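Local coordinates for protein putative endo-1,4-beta-xylanase (Bacteroides thetaiotaomicron VPI-5482, PDB 5MSX) that probably hydrolyses O-glycosidic bonds as a family 43 glycoside hydrolase, consistent with an arabinofuranosidase that takes part in breaking down plant pectin, at residues T81-S85 / E123-L128; G102-I106 / A117-P122; E221-Y227 / Q243-T249. All coordinates share one frame; numbering follows the deposited sequence.

Contact 1 (T81-S85 / E123-L128); sequences TYFPS and EGPFKL
F83 lays one face of its ring over CB of F126, which stands 4.2 Å from the ring centroid, a CH-pi contact displaced toward the rim of the ring. CG of F83 lies across from the backbone N (chi1 -157°), which carries the ring over segment 123-128, and its CZ comes near CD2 of L128. F126 in turn meets Y82 obliquely: the ring planes stand at 79°, and CD1 of Y82 lies 3.5 Å from CD1 of F126. The Y82 hydroxyl is hydrogen-bonded to that of Y91.

One direct hydrogen bond ties the backbones, from F126 N to Y82 O, 2.8 Å long and nearly straight at 169°. The same carbonyl oxygen lies in plane at the edge of the F126 ring, 3.4 Å from its CD1, and receives a CA-H contact from P125. The contact belongs to the family 43 catalytic domain, which folds as a five-bladed beta-propeller; here the loop after strand 78-79 packs on the lead-in to strand 127-128. That lead-in bends sharply at G124 and at the cis peptide bond before P125. A CB on G124 would run into Y82 O, which, with the positive phi, is consistent with a glycine here.

P125 CB meets P84 CD at 3.9 Å, a small apolar touch at the exposed border. Beside it a water accepts from S85 N and donates to F126 O, so the turn beginning at P84 is joined to segment 123-128 through solvent. Earlier in the loop an ST turn, F83 N to T81 OG1, holds the backbone in shape. At the far end OE1 of E123 forms a salt bridge with K69 and a hydrogen bond with the Y47 hydroxyl.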
loop_
_atom_site.group_PDB
_atom_site.type_symbol
_atom_site.label_atom_id
_atom_site.label_comp_id
_atom_site.label_asym_id
_atom_site.label_seq_id
_atom_site.Cartn_x
_atom_site.Cartn_y
_atom_site.Cartn_z
ATOM N N THR C 81 -23.833 -12.443 -2.389
ATOM C CA THR C 81 -23.286 -11.268 -1.752
ATOM C C THR C 81 -21.796 -11.183 -2.075
ATOM O O THR C 81 -21.185 -12.185 -2.462
ATOM C CB THR C 81 -23.526 -11.240 -0.232
ATOM O OG1 THR C 81 -22.899 -10.081 0.335
ATOM C CG2 THR C 81 -22.993 -12.517 0.483
ATOM N N TYR C 82 -21.241 -9.971 -1.962
ATOM C CA TYR C 82 -19.804 -9.718 -2.135
ATOM C C TYR C 82 -19.134 -9.534 -0.773
ATOM O O TYR C 82 -17.931 -9.355 -0.714
ATOM C CB TYR C 82 -19.534 -8.492 -3.076
ATOM C CG TYR C 82 -20.052 -7.147 -2.571
ATOM C CD1 TYR C 82 -19.307 -6.361 -1.691
ATOM C CD2 TYR C 82 -21.293 -6.664 -2.968
ATOM C CE1 TYR C 82 -19.780 -5.131 -1.238
ATOM C CE2 TYR C 82 -21.768 -5.443 -2.528
ATOM C CZ TYR C 82 -21.015 -4.671 -1.668
ATOM O OH TYR C 82 -21.519 -3.478 -1.225
ATOM N N PHE C 83 -19.907 -9.586 0.313
ATOM C CA PHE C 83 -19.414 -9.280 1.651
ATOM C C PHE C 83 -20.042 -10.270 2.646
ATOM O O PHE C 83 -20.927 -9.885 3.426
ATOM C CB PHE C 83 -19.793 -7.835 1.983
ATOM C CG PHE C 83 -18.950 -7.163 3.034
ATOM C CD1 PHE C 83 -18.335 -7.861 4.082
ATOM C CD2 PHE C 83 -18.861 -5.779 3.028
ATOM C CE1 PHE C 83 -17.607 -7.180 5.055
ATOM C CE2 PHE C 83 -18.143 -5.095 3.994
ATOM C CZ PHE C 83 -17.520 -5.797 5.019
ATOM N N PRO C 84 -19.557 -11.540 2.649
ATOM C CA PRO C 84 -20.153 -12.604 3.484
ATOM C C PRO C 84 -20.388 -12.254 4.942
ATOM O O PRO C 84 -21.497 -12.427 5.423
ATOM C CB PRO C 84 -19.166 -13.761 3.318
ATOM C CG PRO C 84 -18.687 -13.587 1.916
ATOM C CD PRO C 84 -18.470 -12.088 1.815
ATOM N N SER C 85 -19.407 -11.691 5.624
ATOM C CA SER C 85 -19.607 -11.367 7.032
ATOM C C SER C 85 -20.733 -10.350 7.319
ATOM O O SER C 85 -21.281 -10.335 8.424
ATOM C CB SER C 85 -18.298 -10.929 7.699
ATOM O OG SER C 85 -17.982 -9.564 7.467
ATOM N N GLU C 123 -15.775 -8.193 -7.073
ATOM C CA GLU C 123 -16.813 -9.181 -6.698
ATOM C C GLU C 123 -16.688 -9.706 -5.257
ATOM O O GLU C 123 -17.535 -10.441 -4.800
ATOM C CB GLU C 123 -16.787 -10.370 -7.664
ATOM C CG GLU C 123 -17.100 -10.040 -9.131
ATOM C CD GLU C 123 -15.940 -9.439 -9.922
ATOM O OE1 GLU C 123 -16.218 -8.957 -11.043
ATOM O OE2 GLU C 123 -14.780 -9.401 -9.435
ATOM N N GLY C 124 -15.640 -9.328 -4.537
ATOM C CA GLY C 124 -15.376 -9.872 -3.219
ATOM C C GLY C 124 -14.756 -11.260 -3.340
ATOM O O GLY C 124 -14.379 -11.659 -4.440
ATOM N N PRO C 125 -14.687 -12.030 -2.252
ATOM C CA PRO C 125 -15.300 -11.684 -0.971
ATOM C C PRO C 125 -14.553 -10.573 -0.260
ATOM O O PRO C 125 -13.337 -10.632 -0.156
ATOM C CB PRO C 125 -15.192 -12.988 -0.164
ATOM C CG PRO C 125 -14.055 -13.720 -0.796
ATOM C CD PRO C 125 -14.170 -13.411 -2.252
ATOM N N PHE C 126 -15.287 -9.568 0.198
ATOM C CA PHE C 126 -14.727 -8.524 0.994
ATOM C C PHE C 126 -14.684 -8.983 2.434
ATOM O O PHE C 126 -15.490 -9.831 2.829
ATOM C CB PHE C 126 -15.545 -7.235 0.847
ATOM C CG PHE C 126 -15.239 -6.467 -0.404
ATOM C CD1 PHE C 126 -15.839 -6.802 -1.608
ATOM C CD2 PHE C 126 -14.333 -5.412 -0.380
ATOM C CE1 PHE C 126 -15.549 -6.100 -2.770
ATOM C CE2 PHE C 126 -14.053 -4.683 -1.538
ATOM C CZ PHE C 126 -14.652 -5.034 -2.730
ATOM N N LYS C 127 -13.730 -8.443 3.201
ATOM C CA LYS C 127 -13.647 -8.673 4.643
ATOM C C LYS C 127 -13.340 -7.382 5.325
ATOM O O LYS C 127 -12.732 -6.505 4.720
ATOM C CB LYS C 127 -12.495 -9.628 4.991
ATOM C CG LYS C 127 -12.638 -11.046 4.509
ATOM C CD LYS C 127 -11.487 -11.889 5.050
ATOM C CE LYS C 127 -11.036 -12.917 4.026
ATOM N NZ LYS C 127 -12.143 -13.838 3.618
ATOM N N LEU C 128 -13.695 -7.254 6.592
ATOM C CA LEU C 128 -13.221 -6.098 7.360
ATOM C C LEU C 128 -11.685 -6.029 7.259
ATOM O O LEU C 128 -11.008 -7.058 7.297
ATOM C CB LEU C 128 -13.662 -6.162 8.808
ATOM C CG LEU C 128 -15.124 -5.832 9.096
ATOM C CD1 LEU C 128 -15.384 -5.882 10.587
ATOM C CD2 LEU C 128 -15.472 -4.453 8.555
HETATM O O HOH W 1 -16.589 -11.275 4.905
#

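Contact 2 (G102-I106 / A117-P122); sequences GKYYI and AVADKP. With EDO (1,2-ethanediol), chain G.
With chi1 near -69° in Y104 and -63° in Y105, each ring carbon CG sits anti to the carbonyl carbon, and, as successive residues of a strand, they send their rings to opposite faces of the sheet. The Y104 ring turns back over the end of segment 117-122, where P122 CD lies over its face, 3.7 Å from the centroid, and D120 O lies in plane at its edge. On the other face V118 runs alongside Y105, and its CG2, anti to the backbone N, rests over the Y105 ring 4.1 Å from the centroid.

K103 bends at chi2 and chi4, bringing NZ to D120 OD1 at 3.0 Å. This salt bridge reaches the oxygen from above the carboxylate plane, 36° out of it. The two side chains lie side by side, pointing the same way.

Two antiparallel hydrogen-bonded pairs, Y104 with A119 and I106 with A117, each exchange two N-H...O bonds and bracket the non-hydrogen-bonded pair of Y105 and V118. The Y104 hydroxyl shares a hydrogen bond of 2.7 Å with O1 of an ethanediol, probably from the crystallisation liquor, which is also hydrogen-bonded to N43 OD1 of the same chain and to D270 N of the second subunit.

Strand 98-100 flanks 103-106, and strand 127-128 pairs with 113-119, placing both strands inside an antiparallel sheet of the propeller; strands 37-42 and 45-52 pack against Y104, I106 and P122.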
loop_
_atom_site.group_PDB
_atom_site.type_symbol
_atom_site.label_atom_id
_atom_site.label_comp_id
_atom_site.label_asym_id
_atom_site.label_seq_id
_atom_site.Cartn_x
_atom_site.Cartn_y
_atom_site.Cartn_z
ATOM N N GLY C 102 -2.647 -2.908 -4.623
ATOM C CA GLY C 102 -2.948 -4.153 -5.313
ATOM C C GLY C 102 -4.276 -4.784 -4.959
ATOM O O GLY C 102 -4.494 -5.918 -5.334
ATOM N N LYS C 103 -5.157 -4.032 -4.283
ATOM C CA LYS C 103 -6.437 -4.505 -3.724
ATOM C C LYS C 103 -7.588 -3.527 -4.019
ATOM O O LYS C 103 -7.369 -2.384 -4.427
ATOM C CB LYS C 103 -6.353 -4.588 -2.189
ATOM C CG LYS C 103 -5.316 -5.525 -1.613
ATOM C CD LYS C 103 -5.515 -6.931 -2.118
ATOM C CE LYS C 103 -4.522 -7.881 -1.481
ATOM N NZ LYS C 103 -4.065 -8.892 -2.481
ATOM N N TYR C 104 -8.795 -3.979 -3.699
ATOM C CA TYR C 104 -10.009 -3.162 -3.735
ATOM C C TYR C 104 -10.506 -2.917 -2.317
ATOM O O TYR C 104 -10.629 -3.859 -1.520
ATOM C CB TYR C 104 -11.077 -3.857 -4.567
ATOM C CG TYR C 104 -10.720 -3.884 -6.016
ATOM C CD1 TYR C 104 -11.019 -2.809 -6.839
ATOM C CD2 TYR C 104 -9.994 -4.969 -6.579
ATOM C CE1 TYR C 104 -10.668 -2.800 -8.177
ATOM C CE2 TYR C 104 -9.645 -4.974 -7.944
ATOM C CZ TYR C 104 -9.983 -3.879 -8.729
ATOM O OH TYR C 104 -9.655 -3.833 -10.067
ATOM N N TYR C 105 -10.759 -1.650 -1.998
ATOM C CA TYR C 105 -11.320 -1.234 -0.715
ATOM C C TYR C 105 -12.746 -0.648 -0.918
ATOM O O TYR C 105 -13.014 0.004 -1.920
ATOM C CB TYR C 105 -10.433 -0.192 -0.063
ATOM C CG TYR C 105 -9.047 -0.663 0.289
ATOM C CD1 TYR C 105 -8.013 -0.662 -0.673
ATOM C CD2 TYR C 105 -8.745 -1.082 1.582
ATOM C CE1 TYR C 105 -6.728 -1.081 -0.348
ATOM C CE2 TYR C 105 -7.458 -1.521 1.916
ATOM C CZ TYR C 105 -6.464 -1.515 0.953
ATOM O OH TYR C 105 -5.219 -1.938 1.284
ATOM N N ILE C 106 -13.635 -0.893 0.039
ATOM C CA ILE C 106 -14.965 -0.338 0.021
ATOM C C ILE C 106 -15.326 0.081 1.434
ATOM O O ILE C 106 -14.832 -0.502 2.405
ATOM C CB ILE C 106 -15.954 -1.335 -0.628
ATOM C CG1 ILE C 106 -17.206 -0.606 -1.144
ATOM C CG2 ILE C 106 -16.270 -2.491 0.321
ATOM C CD1 ILE C 106 -17.959 -1.407 -2.181
ATOM N N ALA C 117 -13.426 -2.132 4.338
ATOM C CA ALA C 117 -13.401 -3.520 3.923
ATOM C C ALA C 117 -12.474 -3.653 2.729
ATOM O O ALA C 117 -12.237 -2.669 2.020
ATOM C CB ALA C 117 -14.799 -4.010 3.579
ATOM N N VAL C 118 -11.965 -4.864 2.501
ATOM C CA VAL C 118 -10.938 -5.091 1.472
ATOM C C VAL C 118 -11.138 -6.419 0.795
ATOM O O VAL C 118 -11.613 -7.349 1.419
ATOM C CB VAL C 118 -9.506 -5.004 2.078
ATOM C CG1 VAL C 118 -9.288 -6.070 3.163
ATOM C CG2 VAL C 118 -8.439 -5.090 0.984
ATOM N N ALA C 119 -10.793 -6.487 -0.484
ATOM C CA ALA C 119 -10.930 -7.702 -1.283
ATOM C C ALA C 119 -9.906 -7.709 -2.415
ATOM O O ALA C 119 -9.322 -6.676 -2.709
ATOM C CB ALA C 119 -12.331 -7.777 -1.873
ATOM N N ASP C 120 -9.736 -8.864 -3.064
ATOM C CA ASP C 120 -8.810 -9.010 -4.202
ATOM C C ASP C 120 -9.440 -8.635 -5.513
ATOM O O ASP C 120 -8.718 -8.383 -6.473
ATOM C CB ASP C 120 -8.347 -10.457 -4.372
ATOM C CG ASP C 120 -7.464 -10.920 -3.265
ATOM O OD1 ASP C 120 -6.765 -10.081 -2.639
ATOM O OD2 ASP C 120 -7.461 -12.149 -3.028
ATOM N N LYS C 121 -10.771 -8.672 -5.589
ATOM C CA LYS C 121 -11.473 -8.218 -6.782
ATOM C C LYS C 121 -12.794 -7.535 -6.410
ATOM O O LYS C 121 -13.268 -7.659 -5.261
ATOM C CB LYS C 121 -11.676 -9.381 -7.750
ATOM C CG LYS C 121 -12.432 -10.562 -7.199
ATOM C CD LYS C 121 -12.396 -11.687 -8.217
ATOM C CE LYS C 121 -13.342 -12.819 -7.846
ATOM N NZ LYS C 121 -13.002 -13.346 -6.494
ATOM N N PRO C 122 -13.376 -6.772 -7.352
ATOM C CA PRO C 122 -14.616 -6.033 -7.022
ATOM C C PRO C 122 -15.815 -6.919 -6.686
ATOM O O PRO C 122 -16.722 -6.470 -6.011
ATOM C CB PRO C 122 -14.852 -5.170 -8.267
ATOM C CG PRO C 122 -14.027 -5.804 -9.351
ATOM C CD PRO C 122 -12.838 -6.363 -8.658
HETATM C C1 EDO G . -7.777 -1.163 -11.433
HETATM O O1 EDO G . -9.133 -1.586 -11.403
HETATM C C2 EDO G . -7.249 -1.629 -12.770
HETATM O O2 EDO G . -7.506 -3.037 -12.936
#

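Contact 3 (E221-Y227 / Q243-T249); sequences EKYQYAY and QDIISTT. With EDO (1,2-ethanediol), chain B.
Y225 O receives two backbone donors, I246 N at 2.9 Å and, weakly, S247 N, because I246 and S247 together face Y225 in a classic beta bulge. The bulge joins strand 224-230 to the short, weakly bonded outermost strand 245-247 of a four-stranded antiparallel sheet in the propeller domain. Y225 N gives to S247 O at 3.2 Å and weakly to S247 OG, a hydroxyl also bonded to P258 O. Y227 N gives weakly to D244 O. Q224 NE2 donates to T248 OG1 at 2.8 Å, with that oxygen near the amide plane, the extended chain running alongside T248. An alanine here is likely to leave the T248 hydroxyl without this donor and I245 CG2 without the amide packed against it.

Water closes both ends. One molecule donates to E221 O and Y223 O while accepting from T249 N. Another bridges Y227 O and D244 OD2, the other carboxylate oxygen forming a salt bridge with R195. I245 N is satisfied by O2 of a bound ethanediol. The Y227 ring crosses I246 at about a right angle; its hydroxyl, which also bonds I301 N, gives to a third water that donates to Q243 O at 2.6 Å.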
loop_
_atom_site.group_PDB
_atom_site.type_symbol
_atom_site.label_atom_id
_atom_site.label_comp_id
_atom_site.label_asym_id
_atom_site.label_seq_id
_atom_site.Cartn_x
_atom_site.Cartn_y
_atom_site.Cartn_z
ATOM N N GLU C 221 -39.188 13.840 -0.513
ATOM C CA GLU C 221 -39.460 14.572 -1.749
ATOM C C GLU C 221 -38.656 15.846 -1.818
ATOM O O GLU C 221 -38.445 16.339 -2.921
ATOM C CB GLU C 221 -40.947 14.972 -1.913
ATOM C CG GLU C 221 -41.937 13.831 -1.846
ATOM C CD GLU C 221 -42.553 13.657 -0.465
ATOM O OE1 GLU C 221 -41.791 13.662 0.548
ATOM O OE2 GLU C 221 -43.804 13.498 -0.371
ATOM N N LYS C 222 -38.221 16.390 -0.669
ATOM C CA LYS C 222 -37.402 17.633 -0.696
ATOM C C LYS C 222 -35.896 17.438 -0.900
ATOM O O LYS C 222 -35.164 18.397 -0.888
ATOM C CB LYS C 222 -37.644 18.496 0.544
ATOM C CG LYS C 222 -39.096 18.891 0.775
ATOM C CD LYS C 222 -39.590 19.929 -0.222
ATOM C CE LYS C 222 -41.111 20.078 -0.154
ATOM N NZ LYS C 222 -41.599 21.197 -1.018
ATOM N N TYR C 223 -35.433 16.209 -1.103
ATOM C CA TYR C 223 -34.018 15.930 -1.409
ATOM C C TYR C 223 -33.546 16.785 -2.605
ATOM O O TYR C 223 -34.262 16.891 -3.616
ATOM C CB TYR C 223 -33.851 14.466 -1.765
ATOM C CG TYR C 223 -33.003 13.590 -0.881
ATOM C CD1 TYR C 223 -31.819 14.070 -0.293
ATOM C CD2 TYR C 223 -33.306 12.241 -0.726
ATOM C CE1 TYR C 223 -31.001 13.237 0.461
ATOM C CE2 TYR C 223 -32.469 11.389 0.018
ATOM C CZ TYR C 223 -31.318 11.905 0.597
ATOM O OH TYR C 223 -30.470 11.122 1.320
ATOM N N GLN C 224 -32.411 17.459 -2.439
ATOM C CA GLN C 224 -31.718 18.170 -3.506
ATOM C C GLN C 224 -30.208 17.915 -3.385
ATOM O O GLN C 224 -29.691 17.580 -2.290
ATOM C CB GLN C 224 -31.953 19.663 -3.419
ATOM C CG GLN C 224 -33.410 20.085 -3.445
ATOM C CD GLN C 224 -33.583 21.580 -3.184
ATOM O OE1 GLN C 224 -33.231 22.059 -2.141
ATOM N NE2 GLN C 224 -34.095 22.299 -4.144
ATOM N N TYR C 225 -29.515 18.049 -4.506
ATOM C CA TYR C 225 -28.049 18.157 -4.481
ATOM C C TYR C 225 -27.680 19.599 -4.773
ATOM O O TYR C 225 -28.211 20.240 -5.699
ATOM C CB TYR C 225 -27.369 17.199 -5.477
ATOM C CG TYR C 225 -26.891 15.888 -4.916
ATOM C CD1 TYR C 225 -25.740 15.820 -4.147
ATOM C CD2 TYR C 225 -27.592 14.689 -5.146
ATOM C CE1 TYR C 225 -25.278 14.611 -3.624
ATOM C CE2 TYR C 225 -27.144 13.474 -4.623
ATOM C CZ TYR C 225 -25.964 13.442 -3.868
ATOM O OH TYR C 225 -25.484 12.257 -3.331
ATOM N N ALA C 226 -26.741 20.085 -3.963
ATOM C CA ALA C 226 -26.062 21.350 -4.181
ATOM C C ALA C 226 -24.571 21.074 -4.294
ATOM O O ALA C 226 -24.131 19.921 -4.103
ATOM C CB ALA C 226 -26.358 22.293 -3.036
ATOM N N TYR C 227 -23.780 22.091 -4.637
ATOM C CA TYR C 227 -22.337 21.888 -4.765
ATOM C C TYR C 227 -21.538 23.174 -4.585
ATOM O O TYR C 227 -22.084 24.265 -4.610
ATOM C CB TYR C 227 -21.953 21.204 -6.093
ATOM C CG TYR C 227 -21.816 22.147 -7.241
ATOM C CD1 TYR C 227 -22.932 22.780 -7.779
ATOM C CD2 TYR C 227 -20.570 22.439 -7.801
ATOM C CE1 TYR C 227 -22.832 23.647 -8.849
ATOM C CE2 TYR C 227 -20.461 23.327 -8.868
ATOM C CZ TYR C 227 -21.604 23.917 -9.393
ATOM O OH TYR C 227 -21.520 24.790 -10.467
ATOM N N GLN C 243 -25.691 29.460 -9.349
ATOM C CA GLN C 243 -26.559 28.358 -9.739
ATOM C C GLN C 243 -25.986 27.062 -9.126
ATOM O O GLN C 243 -25.418 26.199 -9.825
ATOM C CB GLN C 243 -26.585 28.331 -11.272
ATOM C CG GLN C 243 -27.546 27.381 -11.931
ATOM C CD GLN C 243 -27.537 27.548 -13.461
ATOM O OE1 GLN C 243 -26.492 27.435 -14.102
ATOM N NE2 GLN C 243 -28.698 27.804 -14.040
ATOM N N ASP C 244 -26.110 26.950 -7.803
ATOM C CA ASP C 244 -25.513 25.854 -7.016
ATOM C C ASP C 244 -26.433 24.617 -6.773
ATOM O O ASP C 244 -25.959 23.600 -6.280
ATOM C CB ASP C 244 -24.928 26.391 -5.679
ATOM C CG ASP C 244 -26.018 26.804 -4.657
ATOM O OD1 ASP C 244 -27.113 27.243 -5.089
ATOM O OD2 ASP C 244 -25.781 26.666 -3.431
ATOM N N ILE C 245 -27.719 24.696 -7.119
ATOM C CA ILE C 245 -28.624 23.557 -6.979
ATOM C C ILE C 245 -28.615 22.771 -8.286
ATOM O O ILE C 245 -29.068 23.243 -9.309
ATOM C CB ILE C 245 -30.060 23.972 -6.649
ATOM C CG1 ILE C 245 -30.120 24.715 -5.299
ATOM C CG2 ILE C 245 -30.971 22.758 -6.612
ATOM C CD1 ILE C 245 -30.095 23.854 -4.064
ATOM N N ILE C 246 -28.107 21.556 -8.237
ATOM C CA ILE C 246 -27.961 20.788 -9.455
ATOM C C ILE C 246 -29.005 19.691 -9.649
ATOM O O ILE C 246 -29.153 19.251 -10.755
ATOM C CB ILE C 246 -26.534 20.286 -9.681
ATOM C CG1 ILE C 246 -26.084 19.340 -8.588
ATOM C CG2 ILE C 246 -25.576 21.475 -9.795
ATOM C CD1 ILE C 246 -24.622 18.980 -8.702
ATOM N N SER C 247 -29.700 19.258 -8.600
ATOM C CA SER C 247 -30.835 18.348 -8.742
ATOM C C SER C 247 -31.894 18.737 -7.763
ATOM O O SER C 247 -31.582 19.108 -6.635
ATOM C CB SER C 247 -30.453 16.878 -8.564
ATOM O OG SER C 247 -30.173 16.544 -7.225
ATOM N N THR C 248 -33.141 18.707 -8.214
ATOM C CA THR C 248 -34.287 19.100 -7.404
ATOM C C THR C 248 -35.562 18.523 -8.023
ATOM O O THR C 248 -35.564 18.172 -9.196
ATOM C CB THR C 248 -34.387 20.646 -7.269
ATOM O OG1 THR C 248 -35.363 20.962 -6.277
ATOM C CG2 THR C 248 -34.796 21.339 -8.607
ATOM N N THR C 249 -36.629 18.413 -7.238
ATOM C CA THR C 249 -37.926 17.940 -7.743
ATOM C C THR C 249 -38.330 18.668 -9.038
ATOM O O THR C 249 -38.179 19.890 -9.146
ATOM C CB THR C 249 -39.025 18.068 -6.666
ATOM O OG1 THR C 249 -38.774 17.099 -5.640
ATOM C CG2 THR C 249 -40.472 17.861 -7.266
HETATM C C1 EDO B . -30.797 28.709 -7.309
HETATM O O1 EDO B . -30.503 29.423 -8.505
HETATM C C2 EDO B . -29.624 27.808 -7.013
HETATM O O2 EDO B . -29.335 26.931 -8.113
HETATM O O HOH W 2 -36.452 18.478 -4.314
HETATM O O HOH W 3 -23.540 25.717 -11.579
HETATM O O HOH W 4 -23.715 25.268 -2.701
#

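How the contacts relate
Contacts 1 and 2 form one continuous patch, their centres 9 Å apart. Strand 127-128 of contact 1 follows strand 113-119 of contact 2 and pairs with it: K127 O lies 2.9 Å from V118 N, a probable hydrogen bond, while F126 CD2 packs at 3.4 Å on A119 CB. Contact 3 stands apart, its centre about 33 Å from contact 1 and 32 Å from contact 2. It alone reaches the predicted proton donor, E200, through a weak hydrogen bond from Y223; the side chains of Y82 and I106 remain about 10 and 11 Å from that of D36, the predicted proton acceptor. Bound calcium lies about 6 Å from the Y225 side chain, 10 Å from I106 and 11 Å from Y82.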